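Local atomic coordinates of predicted sugar phosphatases of the HAD superfamily (Cytophaga hutchinsonii, PDB entry 2HX1), a protein that probably hydrolyses phosphate esters of sugars, as a magnesium-binding member of the HAD superfamily. Residues L229-T234 and A250-G255. Numbering follows the deposited sequence.
Sequences LMVGDT and ALVLTG. With MG (magnesium ion), chain E.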
ATOM      1  N   LEU A 229      -2.848   2.715 -33.438  1.00 22.79           N
ATOM      2  CA  LEU A 229      -2.191   1.628 -32.666  1.00 21.15           C
ATOM      3  C   LEU A 229      -1.148   2.180 -31.670  1.00 20.09           C
ATOM      4  O   LEU A 229      -0.190   2.844 -32.073  1.00 21.15           O
ATOM      5  CB  LEU A 229      -1.548   0.633 -33.637  1.00 19.04           C
ATOM      6  CG  LEU A 229      -0.931  -0.614 -33.023  1.00 19.29           C
ATOM      7  CD1 LEU A 229      -1.981  -1.421 -32.290  1.00 15.74           C
ATOM      8  CD2 LEU A 229      -0.170  -1.450 -34.058  1.00 16.34           C
HETATM    9  N   MSE A 230      -1.365   1.936 -30.375  1.00 19.71           N
HETATM   10  CA  MSE A 230      -0.382   2.280 -29.341  1.00 20.67           C
HETATM   11  C   MSE A 230       0.530   1.087 -29.156  1.00 19.44           C
HETATM   12  O   MSE A 230       0.066   0.004 -28.827  1.00 21.28           O
HETATM   13  CB  MSE A 230      -1.031   2.630 -27.992  1.00 19.06           C
HETATM   14  CG  MSE A 230      -0.015   2.726 -26.815  1.00 24.58           C
HETATM   15 SE   MSE A 230       1.001   4.380 -26.927  0.70 29.23          SE
HETATM   16  CE  MSE A 230       2.805   3.978 -26.340  1.00 22.50           C
ATOM     17  N   VAL A 231       1.830   1.300 -29.326  1.00 19.66           N
ATOM     18  CA  VAL A 231       2.838   0.225 -29.251  1.00 17.79           C
ATOM     19  C   VAL A 231       3.702   0.416 -28.015  1.00 18.77           C
ATOM     20  O   VAL A 231       4.376   1.442 -27.856  1.00 19.14           O
ATOM     21  CB  VAL A 231       3.702   0.218 -30.561  1.00 19.93           C
ATOM     22  CG1 VAL A 231       4.771  -0.859 -30.506  1.00 20.61           C
ATOM     23  CG2 VAL A 231       2.779   0.043 -31.803  1.00 21.15           C
ATOM     24  N   GLY A 232       3.684  -0.549 -27.108  1.00 18.04           N
ATOM     25  CA  GLY A 232       4.469  -0.416 -25.877  1.00 19.12           C
ATOM     26  C   GLY A 232       4.933  -1.713 -25.251  1.00 20.87           C
ATOM     27  O   GLY A 232       4.457  -2.795 -25.616  1.00 19.43           O
ATOM     28  N   ASP A 233       5.859  -1.589 -24.302  1.00 20.93           N
ATOM     29  CA  ASP A 233       6.404  -2.752 -23.584  1.00 21.75           C
ATOM     30  C   ASP A 233       5.891  -2.902 -22.163  1.00 21.22           C
ATOM     31  O   ASP A 233       6.189  -3.903 -21.509  1.00 23.28           O
ATOM     32  CB  ASP A 233       7.933  -2.725 -23.575  1.00 18.56           C
ATOM     33  CG  ASP A 233       8.481  -1.531 -22.818  1.00 24.87           C
ATOM     34  OD1 ASP A 233       8.012  -0.404 -23.099  1.00 18.94           O
ATOM     35  OD2 ASP A 233       9.355  -1.718 -21.930  1.00 18.96           O
ATOM     36  N   THR A 234       5.104  -1.939 -21.691  1.00 22.47           N
ATOM     37  CA  THR A 234       4.653  -1.886 -20.296  1.00 22.99           C
ATOM     38  C   THR A 234       3.140  -1.854 -20.201  1.00 24.64           C
ATOM     39  O   THR A 234       2.504  -0.966 -20.781  1.00 21.34           O
ATOM     40  CB  THR A 234       5.244  -0.649 -19.615  1.00 23.17           C
ATOM     41  OG1 THR A 234       6.665  -0.678 -19.781  1.00 25.72           O
ATOM     42  CG2 THR A 234       4.896  -0.604 -18.095  1.00 23.61           C
ATOM     43  N   ALA A 250      -0.634  -2.702 -29.029  1.00 20.58           N
ATOM     44  CA  ALA A 250       0.257  -3.813 -29.314  1.00 20.65           C
ATOM     45  C   ALA A 250       1.327  -3.858 -28.252  1.00 19.86           C
ATOM     46  O   ALA A 250       2.091  -2.896 -28.084  1.00 22.38           O
ATOM     47  CB  ALA A 250       0.880  -3.685 -30.726  1.00 16.69           C
ATOM     48  N   LEU A 251       1.333  -4.942 -27.490  1.00 18.83           N
ATOM     49  CA  LEU A 251       2.413  -5.251 -26.560  1.00 20.91           C
ATOM     50  C   LEU A 251       3.603  -5.819 -27.332  1.00 22.25           C
ATOM     51  O   LEU A 251       3.487  -6.867 -27.993  1.00 20.88           O
ATOM     52  CB  LEU A 251       1.991  -6.312 -25.540  1.00 18.91           C
ATOM     53  CG  LEU A 251       3.086  -6.611 -24.501  1.00 24.66           C
ATOM     54  CD1 LEU A 251       3.329  -5.402 -23.554  1.00 17.93           C
ATOM     55  CD2 LEU A 251       2.780  -7.856 -23.700  1.00 20.32           C
ATOM     56  N   VAL A 252       4.744  -5.156 -27.215  1.00 22.45           N
ATOM     57  CA  VAL A 252       6.012  -5.754 -27.676  1.00 21.70           C
ATOM     58  C   VAL A 252       6.771  -6.404 -26.533  1.00 22.42           C
ATOM     59  O   VAL A 252       6.582  -6.061 -25.358  1.00 22.05           O
ATOM     60  CB  VAL A 252       6.907  -4.777 -28.422  1.00 20.70           C
ATOM     61  CG1 VAL A 252       6.282  -4.473 -29.757  1.00 12.08           C
ATOM     62  CG2 VAL A 252       7.188  -3.527 -27.594  1.00 17.78           C
ATOM     63  N   LEU A 253       7.617  -7.371 -26.875  1.00 23.05           N
ATOM     64  CA  LEU A 253       8.268  -8.191 -25.854  1.00 24.25           C
ATOM     65  C   LEU A 253       9.758  -7.827 -25.674  1.00 27.12           C
ATOM     66  O   LEU A 253      10.523  -8.584 -25.065  1.00 27.38           O
ATOM     67  CB  LEU A 253       8.074  -9.677 -26.205  1.00 24.97           C
ATOM     68  CG  LEU A 253       6.609 -10.138 -26.329  1.00 29.14           C
ATOM     69  CD1 LEU A 253       6.507 -11.555 -26.956  1.00 21.10           C
ATOM     70  CD2 LEU A 253       5.892 -10.057 -24.963  1.00 22.63           C
ATOM     71  N   THR A 254      10.141  -6.646 -26.177  1.00 27.81           N
ATOM     72  CA  THR A 254      11.509  -6.226 -26.183  1.00 27.10           C
ATOM     73  C   THR A 254      11.893  -5.399 -24.959  1.00 26.18           C
ATOM     74  O   THR A 254      13.002  -4.874 -24.906  1.00 28.25           O
ATOM     75  CB  THR A 254      11.844  -5.415 -27.462  1.00 27.75           C
ATOM     76  OG1 THR A 254      10.811  -4.449 -27.718  1.00 26.09           O
ATOM     77  CG2 THR A 254      11.996  -6.351 -28.661  1.00 21.20           C
ATOM     78  N   GLY A 255      11.005  -5.298 -23.977  1.00 24.07           N
ATOM     79  CA  GLY A 255      11.225  -4.389 -22.845  1.00 25.45           C
ATOM     80  C   GLY A 255      10.798  -4.974 -21.522  1.00 26.94           C
ATOM     81  O   GLY A 255      11.165  -6.101 -21.208  1.00 29.79           O
TER
HETATM   82 MG    MG E 300       8.682   1.474 -22.487  1.00 20.52          MG
HETATM   83  O   HOH W   1       9.833   0.815 -20.994  1.00 20.47           O
HETATM   84  O   HOH W   2       6.849   1.695 -21.385  1.00 20.67           O
HETATM   85  O   HOH W   3       9.147   3.421 -22.039  1.00 16.52           O
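Strands 229-232 and 250-252 run parallel, their axes 5.0 Å apart at closest approach and inclined by 18°, with V231 paired to A250 and G232 to L251. They are neighbours in the parallel sheet of the Rossmann-like HAD core, joined by helix 235-245 as a beta-alpha-beta unit; strand 16-19 flanks 229-232 on its other edge. Three backbone bonds lace the pair: A250 N to M230 O, G232 N to A250 O and V252 N to G232 O. The same A250 and G232 oxygens also receive CA-H contacts, from V231 and L251 respectively.

On the face shared by V231 and A250, the methyl of A250 lies against the isobutyl end of L229, with CB 4.0 Å from L229 CD1 and nearly as close to CD2. V231 has CG1 anti to its backbone N (chi1 179°), which carries this methyl to CG1 of V252, also 4.0 Å away; the two valines cross at about a right angle. V252 CG2 meets the backbone of G232, lying 3.5 Å from G232 O. On the G232-L251 face, L251 CD1 lies beside the carbonyl oxygens of G232 and D233, the latter just past the end of strand 229-232.

Strand 229-232 delivers D233 to the magnesium ion, and the loop after 250-252 brings G255 against that residue. D233 OD1 binds the metal at 2.1 Å, together with D20 OD2, the backbone O of F22 and three waters, consistent with D233 belonging to HAD motif IV and D20 to motif I. The other carboxylate oxygen, OD2, accepts hydrogen bonds from N256 N and from one metal-bound water, which should fix the rotation of the carboxylate. T234 OG1 hydrogen-bonds a second metal-bound water and N256 ND2. Where the two loops meet, CA of G255 packs against D233, 3.4 Å from OD2.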